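Local coordinates for L-lysine 6-monooxygenase involved in desferrioxamine biosynthesis (Erwinia amylovora CFBP1430, PDB 5O8P) that hydroxylates the diamine cadaverine as an FAD-dependent, NADPH-using N-monooxygenase in the biosynthesis of the siderophore desferrioxamine, at the interface of chains A and B and the interface of chains A and C. Coordinates in Å, arbitrary orientation; residue numbers count along the deposited sequence, not the author numbering. Chains: chain A/B/C, L-lysine 6-monooxygenase involved in desferrioxamine biosynthesis.

Chain A meets two neighbours in an assembly of four copies. Contacts 1 and 2 are adjoining patches against chain B, their C-alpha centres about 8 Å apart, and they share A:Leu68, A:Gly397 and B:Tyr91; in both, chain B presents helix 87-93. Contact 3 faces chain C through helix 276-290, its C-alpha centre about 17 Å from that of contact 1 and 14 Å from that of contact 2. The neighbouring residues A:Tyr236 and A:Thr237 serve contacts 2 and 3 respectively, so one short stretch touches both partners. Each interface is two-fold symmetric, consistent with a tetramer, although the deposited assembly alone does not prove it.

Contact 1: the interface of chains A and B. Residues chain A 67-68, 397-398, 400-401, 419; chain B 82, 87-88, 91.
B:Tyr88 and A:Leu68 bury 98 and 89 Å² and form the centre of this patch of the homomeric A-B interface. The ring of B:Tyr88, on helix 87-93, lies between A:Leu68 and A:Glu419. B:Tyr88 CE2 approaches the A:Leu68 methyl CD1 at 3.7 Å, while the carboxylate of A:Glu419 comes to the opposite ring edge, A:Glu419 OE1 lying 3.4 Å from B:Tyr88 CE1. Carboxylate and ring stand 87° apart, and OE2 lies in the ring plane at that edge, where the ring hydrogens would favour a negative group. The other A:Leu68 branch, CD2, crosses B:Leu87 at about a right angle and meets B:Leu87 CD2 at 3.7 Å. B:Lys82, bent at chi2 (53°), turns its ammonium NZ to both carboxylate oxygens of A:Glu419, with a salt bridge to OE2 at 3.0 Å on the syn side and OE1 at 3.1 Å, and also donates to the backbone carbonyl A:Leu68 O at 3.1 Å. A:Glu419 is itself bent at chi2 (93°), its carboxylate serving lysine and tyrosine edge alike. A:Met398 SD adds a looser contact to B:Tyr88 CE2. Apolar packing and an ionic pair join helices 77-83 and 87-93 of one subunit to the loop and C-terminal segment of the other, apparently supporting subunit association.

Contact 2: the interface of chains A and B. Residues chain A 59-60, 62-63, 68, 236, 395, 397; chain B 91, 94.
With CG anti to the backbone N (chi1 168°), B:Tyr91 projects from helix 87-93 towards A:Thr59, A:Pro60 and A:Ala63, and B:Glu94, also anti at chi1 (-167°), carries its carboxylate to A:Tyr236. Both subunits belong to the lysine/ornithine N-hydroxylase family of flavoproteins, and in this patch of their homomeric A-B interface a tyrosine side chain is inserted against the partner. B:Tyr91 buries 122 Å² against chain A. A:Pro60 CD stands over one side of its ring, 3.6 Å from B:Tyr91 CE2 at the margin, the two side chains crossing at about a right angle. On the other side lie the A:Ala63 methyl CB, 3.8 Å from B:Tyr91 CE2, and, further off, A:Leu68 CD1. A:Met62, bent at chi2 and chi3, brings its terminal methyl CE to 4.0 Å from B:Tyr91 CA, packing at the root of the side chain. At the tip, B:Tyr91 OH stands 3.2 Å from A:Thr59 OG1, a weak hydrogen bond of undecided direction. Behind it, A:Asp395 OD1 accepts from A:Gly397 N at 2.7 Å, from above the carboxylate plane, which may steady the backbone beside the phenol. A:Tyr236 OH donates to B:Glu94 OE1 at 3.0 Å on the syn side; OE2 lies at the tyrosine ring edge, in plane, with ring and carboxylate 44° apart.

Contact 3: the interface of chains A and C. Residues chain A 237-239, 242, 424; chain C 279-280, 283-284.
A:Lys238 and C:Tyr283 touch along their side chains, CB to CB at 3.6 Å, where helix 238-241 of this lysine/ornithine N-hydroxylase family flavoprotein begins against helix 276-290 of chain C. A:Lys238 buries 84 Å² here. Beyond CG its chain runs extended across C:Asn280 at about a right angle and reaches C:Asp284, forming a salt bridge from the ammonium NZ to OD1 at 2.8 Å, on the syn side and somewhat out of the carboxylate plane. The backbone N of the same lysine donates to the side-chain amide oxygen C:Asn280 OD1 at 2.9 Å; the bond is nearly straight, 162° at H, and enters close to the C=O direction. An N-H at the first turn of helix 238-241 is thereby given an acceptor from the neighbouring subunit. One turn before C:Tyr283, the C:Ile279 branch methyl CG2 packs on A:Leu239 CB at 3.8 Å and also contacts A:Thr237 CB. C:Tyr283, with CG anti to the backbone N (chi1 -170°), turns its CE2 edge to A:Glu242. The carboxylate meets that edge tip to tip and nearly perpendicular to the ring, A:Glu242 OE2 lying 3.2 Å from C:Tyr283 CE2. The edge of A:Phe424 (CD2, CE2) comes down on the tyrosine face, A:Phe424 CD2 3.7 Å from C:Tyr283 CE2, with the ring planes 74° apart. In the second shell A:Phe424 N donates to A:Glu242 OE2 at 2.8 Å on the syn side, which would help hold the carboxylate.

Contact 1: the interface of chains A and B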
ATOM      1  N   THR A  67      -1.175 -25.280 -10.041  1.00 34.71           N
ATOM      2  CA  THR A  67      -2.304 -24.379 -10.327  1.00 31.61           C
ATOM      3  C   THR A  67      -2.281 -23.684 -11.710  1.00 33.62           C
ATOM      4  O   THR A  67      -3.335 -23.514 -12.307  1.00 37.58           O
ATOM      5  CB  THR A  67      -2.501 -23.338  -9.189  1.00 30.51           C
ATOM      6  OG1 THR A  67      -2.862 -23.993  -7.969  1.00 32.30           O
ATOM      7  CG2 THR A  67      -3.611 -22.374  -9.487  1.00 34.38           C
ATOM      8  N   LEU A  68      -1.122 -23.293 -12.238  1.00 33.17           N
ATOM      9  CA  LEU A  68      -1.104 -22.595 -13.540  1.00 33.11           C
ATOM     10  C   LEU A  68      -1.331 -23.525 -14.721  1.00 33.14           C
ATOM     11  O   LEU A  68      -1.548 -23.069 -15.834  1.00 36.13           O
ATOM     12  CB  LEU A  68       0.175 -21.770 -13.735  1.00 36.12           C
ATOM     13  CG  LEU A  68       0.336 -20.574 -12.770  1.00 36.85           C
ATOM     14  CD1 LEU A  68       1.625 -19.820 -13.024  1.00 37.44           C
ATOM     15  CD2 LEU A  68      -0.841 -19.618 -12.800  1.00 34.67           C
ATOM     16  N   GLY A 397       6.998 -19.377 -11.364  1.00 42.32           N
ATOM     17  CA  GLY A 397       5.855 -18.949 -12.163  1.00 40.20           C
ATOM     18  C   GLY A 397       5.755 -19.517 -13.561  1.00 39.71           C
ATOM     19  O   GLY A 397       4.660 -19.547 -14.114  1.00 44.66           O
ATOM     20  N   MET A 398       6.867 -19.959 -14.145  1.00 40.08           N
ATOM     21  CA  MET A 398       6.828 -20.620 -15.459  1.00 46.13           C
ATOM     22  C   MET A 398       7.161 -22.114 -15.405  1.00 45.78           C
ATOM     23  O   MET A 398       7.507 -22.722 -16.424  1.00 40.75           O
ATOM     24  CB  MET A 398       7.724 -19.864 -16.440  1.00 48.80           C
ATOM     25  CG  MET A 398       7.196 -18.469 -16.732  1.00 53.06           C
ATOM     26  SD  MET A 398       5.581 -18.439 -17.558  1.00 54.08           S
ATOM     27  CE  MET A 398       6.044 -18.760 -19.276  1.00 52.92           C
ATOM     28  N   CYS A 400       4.908 -24.571 -14.338  1.00 36.50           N
ATOM     29  CA  CYS A 400       3.757 -25.244 -14.967  1.00 36.17           C
ATOM     30  C   CYS A 400       3.724 -25.092 -16.493  1.00 36.65           C
ATOM     31  O   CYS A 400       3.352 -26.042 -17.176  1.00 31.02           O
ATOM     32  CB  CYS A 400       2.441 -24.752 -14.393  1.00 36.80           C
ATOM     33  SG  CYS A 400       2.047 -25.453 -12.796  1.00 42.06           S
ATOM     34  N   TYR A 401       4.108 -23.920 -17.022  1.00 37.63           N
ATOM     35  CA  TYR A 401       4.204 -23.753 -18.474  1.00 34.76           C
ATOM     36  C   TYR A 401       5.163 -24.810 -19.038  1.00 33.28           C
ATOM     37  O   TYR A 401       4.773 -25.605 -19.903  1.00 30.58           O
ATOM     38  CB  TYR A 401       4.652 -22.331 -18.907  1.00 34.38           C
ATOM     39  CG  TYR A 401       4.908 -22.240 -20.405  1.00 31.90           C
ATOM     40  CD1 TYR A 401       3.848 -22.229 -21.311  1.00 31.68           C
ATOM     41  CD2 TYR A 401       6.208 -22.228 -20.923  1.00 32.12           C
ATOM     42  CE1 TYR A 401       4.071 -22.222 -22.682  1.00 33.29           C
ATOM     43  CE2 TYR A 401       6.442 -22.183 -22.295  1.00 33.62           C
ATOM     44  CZ  TYR A 401       5.358 -22.179 -23.171  1.00 33.90           C
ATOM     45  OH  TYR A 401       5.518 -22.153 -24.539  1.00 33.82           O
ATOM     46  N   GLU A 419      -0.862 -22.138 -23.069  1.00 42.85           N
ATOM     47  CA  GLU A 419      -1.142 -20.842 -23.643  1.00 46.54           C
ATOM     48  C   GLU A 419      -0.065 -20.473 -24.668  1.00 48.63           C
ATOM     49  O   GLU A 419       1.119 -20.732 -24.448  1.00 50.04           O
ATOM     50  CB  GLU A 419      -1.250 -19.786 -22.550  1.00 47.82           C
ATOM     51  CG  GLU A 419      -2.540 -19.885 -21.745  1.00 52.83           C
ATOM     52  CD  GLU A 419      -2.441 -20.733 -20.489  1.00 53.95           C
ATOM     53  OE1 GLU A 419      -1.554 -21.616 -20.423  1.00 49.71           O
ATOM     54  OE2 GLU A 419      -3.273 -20.517 -19.574  1.00 57.06           O
TER
ATOM     55  N   LYS B  82      -8.586 -20.368 -15.813  1.00 30.94           N
ATOM     56  CA  LYS B  82      -7.768 -21.260 -16.629  1.00 32.56           C
ATOM     57  C   LYS B  82      -8.458 -21.678 -17.931  1.00 34.84           C
ATOM     58  O   LYS B  82      -7.835 -21.663 -18.999  1.00 37.37           O
ATOM     59  CB  LYS B  82      -7.384 -22.501 -15.810  1.00 33.33           C
ATOM     60  CG  LYS B  82      -6.522 -23.532 -16.524  1.00 32.14           C
ATOM     61  CD  LYS B  82      -5.281 -22.911 -17.114  1.00 30.93           C
ATOM     62  CE  LYS B  82      -4.326 -23.957 -17.601  1.00 31.32           C
ATOM     63  NZ  LYS B  82      -3.279 -23.299 -18.419  1.00 33.02           N
ATOM     64  N   LEU B  87      -5.563 -17.140 -17.077  1.00 34.13           N
ATOM     65  CA  LEU B  87      -5.108 -17.257 -15.706  1.00 30.10           C
ATOM     66  C   LEU B  87      -3.794 -16.524 -15.507  1.00 29.86           C
ATOM     67  O   LEU B  87      -3.565 -15.983 -14.428  1.00 34.05           O
ATOM     68  CB  LEU B  87      -4.977 -18.727 -15.287  1.00 31.86           C
ATOM     69  CG  LEU B  87      -4.420 -19.027 -13.893  1.00 31.59           C
ATOM     70  CD1 LEU B  87      -5.274 -18.445 -12.784  1.00 30.32           C
ATOM     71  CD2 LEU B  87      -4.321 -20.523 -13.718  1.00 33.12           C
ATOM     72  N   TYR B  88      -2.939 -16.485 -16.526  1.00 28.14           N
ATOM     73  CA  TYR B  88      -1.659 -15.783 -16.377  1.00 31.28           C
ATOM     74  C   TYR B  88      -1.872 -14.274 -16.260  1.00 31.60           C
ATOM     75  O   TYR B  88      -1.123 -13.589 -15.561  1.00 30.99           O
ATOM     76  CB  TYR B  88      -0.682 -16.089 -17.505  1.00 32.35           C
ATOM     77  CG  TYR B  88      -0.081 -17.463 -17.400  1.00 35.82           C
ATOM     78  CD1 TYR B  88      -0.732 -18.558 -17.944  1.00 39.56           C
ATOM     79  CD2 TYR B  88       1.122 -17.680 -16.737  1.00 36.02           C
ATOM     80  CE1 TYR B  88      -0.194 -19.838 -17.850  1.00 40.78           C
ATOM     81  CE2 TYR B  88       1.675 -18.959 -16.647  1.00 37.27           C
ATOM     82  CZ  TYR B  88       1.008 -20.036 -17.206  1.00 38.06           C
ATOM     83  OH  TYR B  88       1.503 -21.320 -17.131  1.00 42.80           O
ATOM     84  N   TYR B  91      -2.904 -13.624 -12.784  1.00 25.71           N
ATOM     85  CA  TYR B  91      -1.696 -13.780 -11.958  1.00 27.50           C
ATOM     86  C   TYR B  91      -0.898 -12.503 -11.941  1.00 27.27           C
ATOM     87  O   TYR B  91      -0.499 -12.048 -10.882  1.00 31.60           O
ATOM     88  CB  TYR B  91      -0.876 -14.970 -12.484  1.00 28.45           C
ATOM     89  CG  TYR B  91       0.544 -15.190 -12.001  1.00 27.60           C
ATOM     90  CD1 TYR B  91       1.628 -14.727 -12.738  1.00 27.22           C
ATOM     91  CD2 TYR B  91       0.808 -15.986 -10.891  1.00 29.69           C
ATOM     92  CE1 TYR B  91       2.938 -14.987 -12.346  1.00 27.90           C
ATOM     93  CE2 TYR B  91       2.123 -16.257 -10.484  1.00 29.33           C
ATOM     94  CZ  TYR B  91       3.181 -15.758 -11.221  1.00 28.63           C
ATOM     95  OH  TYR B  91       4.474 -16.030 -10.836  1.00 26.92           O
TER

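Contact 2: the interface of chains A and B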
ATOM      1  N   THR A  59       6.868 -14.492  -5.471  1.00 47.69           N
ATOM      2  CA  THR A  59       6.024 -15.056  -6.501  1.00 45.90           C
ATOM      3  C   THR A  59       4.685 -15.427  -5.829  1.00 44.72           C
ATOM      4  O   THR A  59       4.677 -16.059  -4.751  1.00 55.09           O
ATOM      5  CB  THR A  59       6.783 -16.256  -7.135  1.00 46.41           C
ATOM      6  OG1 THR A  59       6.648 -16.199  -8.545  1.00 44.95           O
ATOM      7  CG2 THR A  59       6.361 -17.654  -6.577  1.00 49.18           C
ATOM      8  N   PRO A  60       3.548 -15.015  -6.419  1.00 39.69           N
ATOM      9  CA  PRO A  60       2.249 -15.290  -5.777  1.00 38.76           C
ATOM     10  C   PRO A  60       1.957 -16.779  -5.679  1.00 41.03           C
ATOM     11  O   PRO A  60       2.527 -17.568  -6.451  1.00 43.95           O
ATOM     12  CB  PRO A  60       1.244 -14.635  -6.715  1.00 41.48           C
ATOM     13  CG  PRO A  60       2.043 -13.660  -7.503  1.00 43.01           C
ATOM     14  CD  PRO A  60       3.367 -14.322  -7.697  1.00 41.42           C
ATOM     15  N   MET A  62      -0.324 -18.840  -6.580  1.00 38.06           N
ATOM     16  CA  MET A  62      -0.748 -19.559  -7.789  1.00 38.50           C
ATOM     17  C   MET A  62       0.426 -20.167  -8.547  1.00 36.79           C
ATOM     18  O   MET A  62       0.236 -21.079  -9.337  1.00 40.79           O
ATOM     19  CB  MET A  62      -1.526 -18.637  -8.745  1.00 42.90           C
ATOM     20  CG  MET A  62      -2.850 -18.128  -8.195  1.00 45.10           C
ATOM     21  SD  MET A  62      -2.649 -16.670  -7.149  1.00 51.19           S
ATOM     22  CE  MET A  62      -2.516 -15.376  -8.392  1.00 51.30           C
ATOM     23  N   ALA A  63       1.635 -19.652  -8.340  1.00 37.52           N
ATOM     24  CA  ALA A  63       2.853 -20.332  -8.793  1.00 42.39           C
ATOM     25  C   ALA A  63       3.298 -21.323  -7.716  1.00 44.21           C
ATOM     26  O   ALA A  63       4.327 -21.165  -7.048  1.00 49.75           O
ATOM     27  CB  ALA A  63       3.953 -19.336  -9.116  1.00 44.91           C
ATOM     28  N   LEU A  68      -1.122 -23.293 -12.238  1.00 33.17           N
ATOM     29  CA  LEU A  68      -1.104 -22.595 -13.540  1.00 33.11           C
ATOM     30  C   LEU A  68      -1.331 -23.525 -14.721  1.00 33.14           C
ATOM     31  O   LEU A  68      -1.548 -23.069 -15.834  1.00 36.13           O
ATOM     32  CB  LEU A  68       0.175 -21.770 -13.735  1.00 36.12           C
ATOM     33  CG  LEU A  68       0.336 -20.574 -12.770  1.00 36.85           C
ATOM     34  CD1 LEU A  68       1.625 -19.820 -13.024  1.00 37.44           C
ATOM     35  CD2 LEU A  68      -0.841 -19.618 -12.800  1.00 34.67           C
ATOM     36  N   TYR A 236       9.032  -5.371 -11.170  1.00 39.50           N
ATOM     37  CA  TYR A 236       7.771  -6.066 -10.859  1.00 39.76           C
ATOM     38  C   TYR A 236       6.509  -5.318 -11.340  1.00 38.78           C
ATOM     39  O   TYR A 236       5.354  -5.684 -11.018  1.00 37.12           O
ATOM     40  CB  TYR A 236       7.674  -6.356  -9.356  1.00 41.47           C
ATOM     41  CG  TYR A 236       6.906  -7.621  -9.009  1.00 46.59           C
ATOM     42  CD1 TYR A 236       7.434  -8.884  -9.315  1.00 51.76           C
ATOM     43  CD2 TYR A 236       5.665  -7.565  -8.344  1.00 48.31           C
ATOM     44  CE1 TYR A 236       6.738 -10.049  -9.000  1.00 55.09           C
ATOM     45  CE2 TYR A 236       4.966  -8.729  -8.010  1.00 51.36           C
ATOM     46  CZ  TYR A 236       5.503  -9.975  -8.337  1.00 54.27           C
ATOM     47  OH  TYR A 236       4.819 -11.145  -8.025  1.00 57.65           O
ATOM     48  N   ASP A 395      12.186 -19.091 -12.732  1.00 43.17           N
ATOM     49  CA  ASP A 395      10.902 -18.626 -12.202  1.00 41.88           C
ATOM     50  C   ASP A 395      10.007 -19.828 -11.890  1.00 38.79           C
ATOM     51  O   ASP A 395       9.709 -20.624 -12.783  1.00 40.13           O
ATOM     52  CB  ASP A 395      10.238 -17.708 -13.261  1.00 44.96           C
ATOM     53  CG  ASP A 395       9.146 -16.786 -12.686  1.00 46.62           C
ATOM     54  OD1 ASP A 395       8.499 -17.127 -11.682  1.00 52.77           O
ATOM     55  OD2 ASP A 395       8.912 -15.707 -13.272  1.00 56.32           O
ATOM     56  N   GLY A 397       6.998 -19.377 -11.364  1.00 42.32           N
ATOM     57  CA  GLY A 397       5.855 -18.949 -12.163  1.00 40.20           C
ATOM     58  C   GLY A 397       5.755 -19.517 -13.561  1.00 39.71           C
ATOM     59  O   GLY A 397       4.660 -19.547 -14.114  1.00 44.66           O
TER
ATOM     60  N   TYR B  91      -2.904 -13.624 -12.784  1.00 25.71           N
ATOM     61  CA  TYR B  91      -1.696 -13.780 -11.958  1.00 27.50           C
ATOM     62  C   TYR B  91      -0.898 -12.503 -11.941  1.00 27.27           C
ATOM     63  O   TYR B  91      -0.499 -12.048 -10.882  1.00 31.60           O
ATOM     64  CB  TYR B  91      -0.876 -14.970 -12.484  1.00 28.45           C
ATOM     65  CG  TYR B  91       0.544 -15.190 -12.001  1.00 27.60           C
ATOM     66  CD1 TYR B  91       1.628 -14.727 -12.738  1.00 27.22           C
ATOM     67  CD2 TYR B  91       0.808 -15.986 -10.891  1.00 29.69           C
ATOM     68  CE1 TYR B  91       2.938 -14.987 -12.346  1.00 27.90           C
ATOM     69  CE2 TYR B  91       2.123 -16.257 -10.484  1.00 29.33           C
ATOM     70  CZ  TYR B  91       3.181 -15.758 -11.221  1.00 28.63           C
ATOM     71  OH  TYR B  91       4.474 -16.030 -10.836  1.00 26.92           O
ATOM     72  N   GLU B  94      -2.628  -9.746  -9.918  1.00 33.16           N
ATOM     73  CA  GLU B  94      -2.258  -9.913  -8.506  1.00 34.54           C
ATOM     74  C   GLU B  94      -3.181  -9.094  -7.607  1.00 31.87           C
ATOM     75  O   GLU B  94      -2.745  -8.260  -6.830  1.00 36.38           O
ATOM     76  CB  GLU B  94      -0.780  -9.545  -8.319  1.00 39.91           C
ATOM     77  CG  GLU B  94      -0.150  -9.958  -7.001  1.00 43.25           C
ATOM     78  CD  GLU B  94       1.274  -9.446  -6.885  1.00 47.85           C
ATOM     79  OE1 GLU B  94       2.124  -9.951  -7.651  1.00 50.77           O
ATOM     80  OE2 GLU B  94       1.539  -8.554  -6.036  1.00 49.00           O
TER

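Contact 3: the interface of chains A and C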
ATOM      1  N   THR A 237       6.709  -4.276 -12.142  1.00 36.00           N
ATOM      2  CA  THR A 237       5.619  -3.524 -12.735  1.00 35.70           C
ATOM      3  C   THR A 237       4.974  -4.403 -13.795  1.00 37.17           C
ATOM      4  O   THR A 237       5.670  -5.129 -14.513  1.00 40.95           O
ATOM      5  CB  THR A 237       6.133  -2.207 -13.347  1.00 38.08           C
ATOM      6  OG1 THR A 237       7.298  -2.466 -14.151  1.00 43.04           O
ATOM      7  CG2 THR A 237       6.469  -1.204 -12.249  1.00 34.89           C
ATOM      8  N   LYS A 238       3.651  -4.333 -13.883  1.00 34.80           N
ATOM      9  CA  LYS A 238       2.859  -5.358 -14.573  1.00 33.75           C
ATOM     10  C   LYS A 238       3.080  -5.463 -16.075  1.00 34.59           C
ATOM     11  O   LYS A 238       2.960  -6.554 -16.630  1.00 37.92           O
ATOM     12  CB  LYS A 238       1.384  -5.179 -14.267  1.00 33.91           C
ATOM     13  CG  LYS A 238       1.077  -5.454 -12.816  1.00 34.96           C
ATOM     14  CD  LYS A 238      -0.347  -5.122 -12.470  1.00 35.85           C
ATOM     15  CE  LYS A 238      -0.550  -5.245 -10.976  1.00 39.08           C
ATOM     16  NZ  LYS A 238      -1.907  -4.775 -10.614  1.00 44.51           N
ATOM     17  N   LEU A 239       3.417  -4.354 -16.728  1.00 35.14           N
ATOM     18  CA  LEU A 239       3.764  -4.408 -18.150  1.00 36.24           C
ATOM     19  C   LEU A 239       5.056  -5.185 -18.396  1.00 36.84           C
ATOM     20  O   LEU A 239       5.161  -5.866 -19.396  1.00 39.29           O
ATOM     21  CB  LEU A 239       3.837  -3.017 -18.780  1.00 36.51           C
ATOM     22  CG  LEU A 239       2.484  -2.333 -19.063  1.00 36.83           C
ATOM     23  CD1 LEU A 239       2.727  -0.899 -19.539  1.00 37.62           C
ATOM     24  CD2 LEU A 239       1.639  -3.137 -20.053  1.00 33.70           C
ATOM     25  N   GLU A 242       4.565  -9.127 -18.110  1.00 35.80           N
ATOM     26  CA  GLU A 242       4.172  -9.740 -19.394  1.00 35.65           C
ATOM     27  C   GLU A 242       5.323 -10.328 -20.205  1.00 34.93           C
ATOM     28  O   GLU A 242       5.089 -11.059 -21.148  1.00 38.84           O
ATOM     29  CB  GLU A 242       3.450  -8.738 -20.289  1.00 36.84           C
ATOM     30  CG  GLU A 242       2.093  -8.268 -19.794  1.00 39.06           C
ATOM     31  CD  GLU A 242       1.194  -7.792 -20.934  1.00 42.43           C
ATOM     32  OE1 GLU A 242       1.671  -7.026 -21.827  1.00 37.57           O
ATOM     33  OE2 GLU A 242       0.013  -8.246 -20.962  1.00 42.10           O
ATOM     34  N   PHE A 424      -0.904  -8.397 -23.555  1.00 35.38           N
ATOM     35  CA  PHE A 424      -1.357  -7.254 -24.366  1.00 36.22           C
ATOM     36  C   PHE A 424      -0.303  -6.670 -25.321  1.00 35.84           C
ATOM     37  O   PHE A 424      -0.658  -6.161 -26.388  1.00 36.38           O
ATOM     38  CB  PHE A 424      -1.893  -6.138 -23.463  1.00 35.57           C
ATOM     39  CG  PHE A 424      -3.113  -6.530 -22.687  1.00 33.93           C
ATOM     40  CD1 PHE A 424      -4.352  -6.592 -23.309  1.00 33.65           C
ATOM     41  CD2 PHE A 424      -3.030  -6.840 -21.339  1.00 32.42           C
ATOM     42  CE1 PHE A 424      -5.489  -6.959 -22.593  1.00 32.58           C
ATOM     43  CE2 PHE A 424      -4.158  -7.212 -20.620  1.00 32.12           C
ATOM     44  CZ  PHE A 424      -5.387  -7.273 -21.245  1.00 31.35           C
TER
ATOM     45  N   ILE C 279       1.948   2.593 -14.554  1.00 27.85           N
ATOM     46  CA  ILE C 279       2.124   1.373 -15.353  1.00 28.87           C
ATOM     47  C   ILE C 279       1.129   0.305 -14.898  1.00 28.72           C
ATOM     48  O   ILE C 279       0.425  -0.268 -15.709  1.00 30.93           O
ATOM     49  CB  ILE C 279       3.537   0.789 -15.241  1.00 29.89           C
ATOM     50  CG1 ILE C 279       4.547   1.694 -15.947  1.00 30.41           C
ATOM     51  CG2 ILE C 279       3.593  -0.614 -15.851  1.00 32.01           C
ATOM     52  CD1 ILE C 279       5.958   1.477 -15.420  1.00 33.05           C
ATOM     53  N   ASN C 280       1.075   0.053 -13.601  1.00 27.11           N
ATOM     54  CA  ASN C 280       0.139  -0.912 -13.055  1.00 28.54           C
ATOM     55  C   ASN C 280      -1.320  -0.531 -13.250  1.00 31.14           C
ATOM     56  O   ASN C 280      -2.163  -1.412 -13.435  1.00 39.94           O
ATOM     57  CB  ASN C 280       0.387  -1.123 -11.572  1.00 28.53           C
ATOM     58  CG  ASN C 280       1.679  -1.846 -11.291  1.00 29.08           C
ATOM     59  OD1 ASN C 280       2.328  -2.423 -12.179  1.00 28.83           O
ATOM     60  ND2 ASN C 280       2.054  -1.830 -10.029  1.00 32.14           N
ATOM     61  N   TYR C 283      -2.112  -1.523 -16.834  1.00 28.49           N
ATOM     62  CA  TYR C 283      -2.369  -2.965 -16.945  1.00 30.13           C
ATOM     63  C   TYR C 283      -3.748  -3.305 -16.390  1.00 30.73           C
ATOM     64  O   TYR C 283      -4.520  -4.009 -17.028  1.00 29.22           O
ATOM     65  CB  TYR C 283      -1.307  -3.843 -16.260  1.00 30.01           C
ATOM     66  CG  TYR C 283      -1.507  -5.299 -16.620  1.00 31.49           C
ATOM     67  CD1 TYR C 283      -2.363  -6.116 -15.871  1.00 31.14           C
ATOM     68  CD2 TYR C 283      -0.918  -5.841 -17.765  1.00 32.59           C
ATOM     69  CE1 TYR C 283      -2.591  -7.443 -16.226  1.00 29.87           C
ATOM     70  CE2 TYR C 283      -1.144  -7.163 -18.129  1.00 33.35           C
ATOM     71  CZ  TYR C 283      -1.979  -7.971 -17.359  1.00 31.50           C
ATOM     72  OH  TYR C 283      -2.183  -9.293 -17.748  1.00 29.01           O
ATOM     73  N   ASP C 284      -4.047  -2.789 -15.205  1.00 32.75           N
ATOM     74  CA  ASP C 284      -5.337  -3.047 -14.570  1.00 35.36           C
ATOM     75  C   ASP C 284      -6.513  -2.523 -15.398  1.00 32.77           C
ATOM     76  O   ASP C 284      -7.573  -3.127 -15.398  1.00 32.37           O
ATOM     77  CB  ASP C 284      -5.372  -2.502 -13.128  1.00 38.69           C
ATOM     78  CG  ASP C 284      -4.586  -3.401 -12.129  1.00 46.50           C
ATOM     79  OD1 ASP C 284      -3.858  -4.338 -12.547  1.00 47.25           O
ATOM     80  OD2 ASP C 284      -4.694  -3.175 -10.905  1.00 54.23           O
TER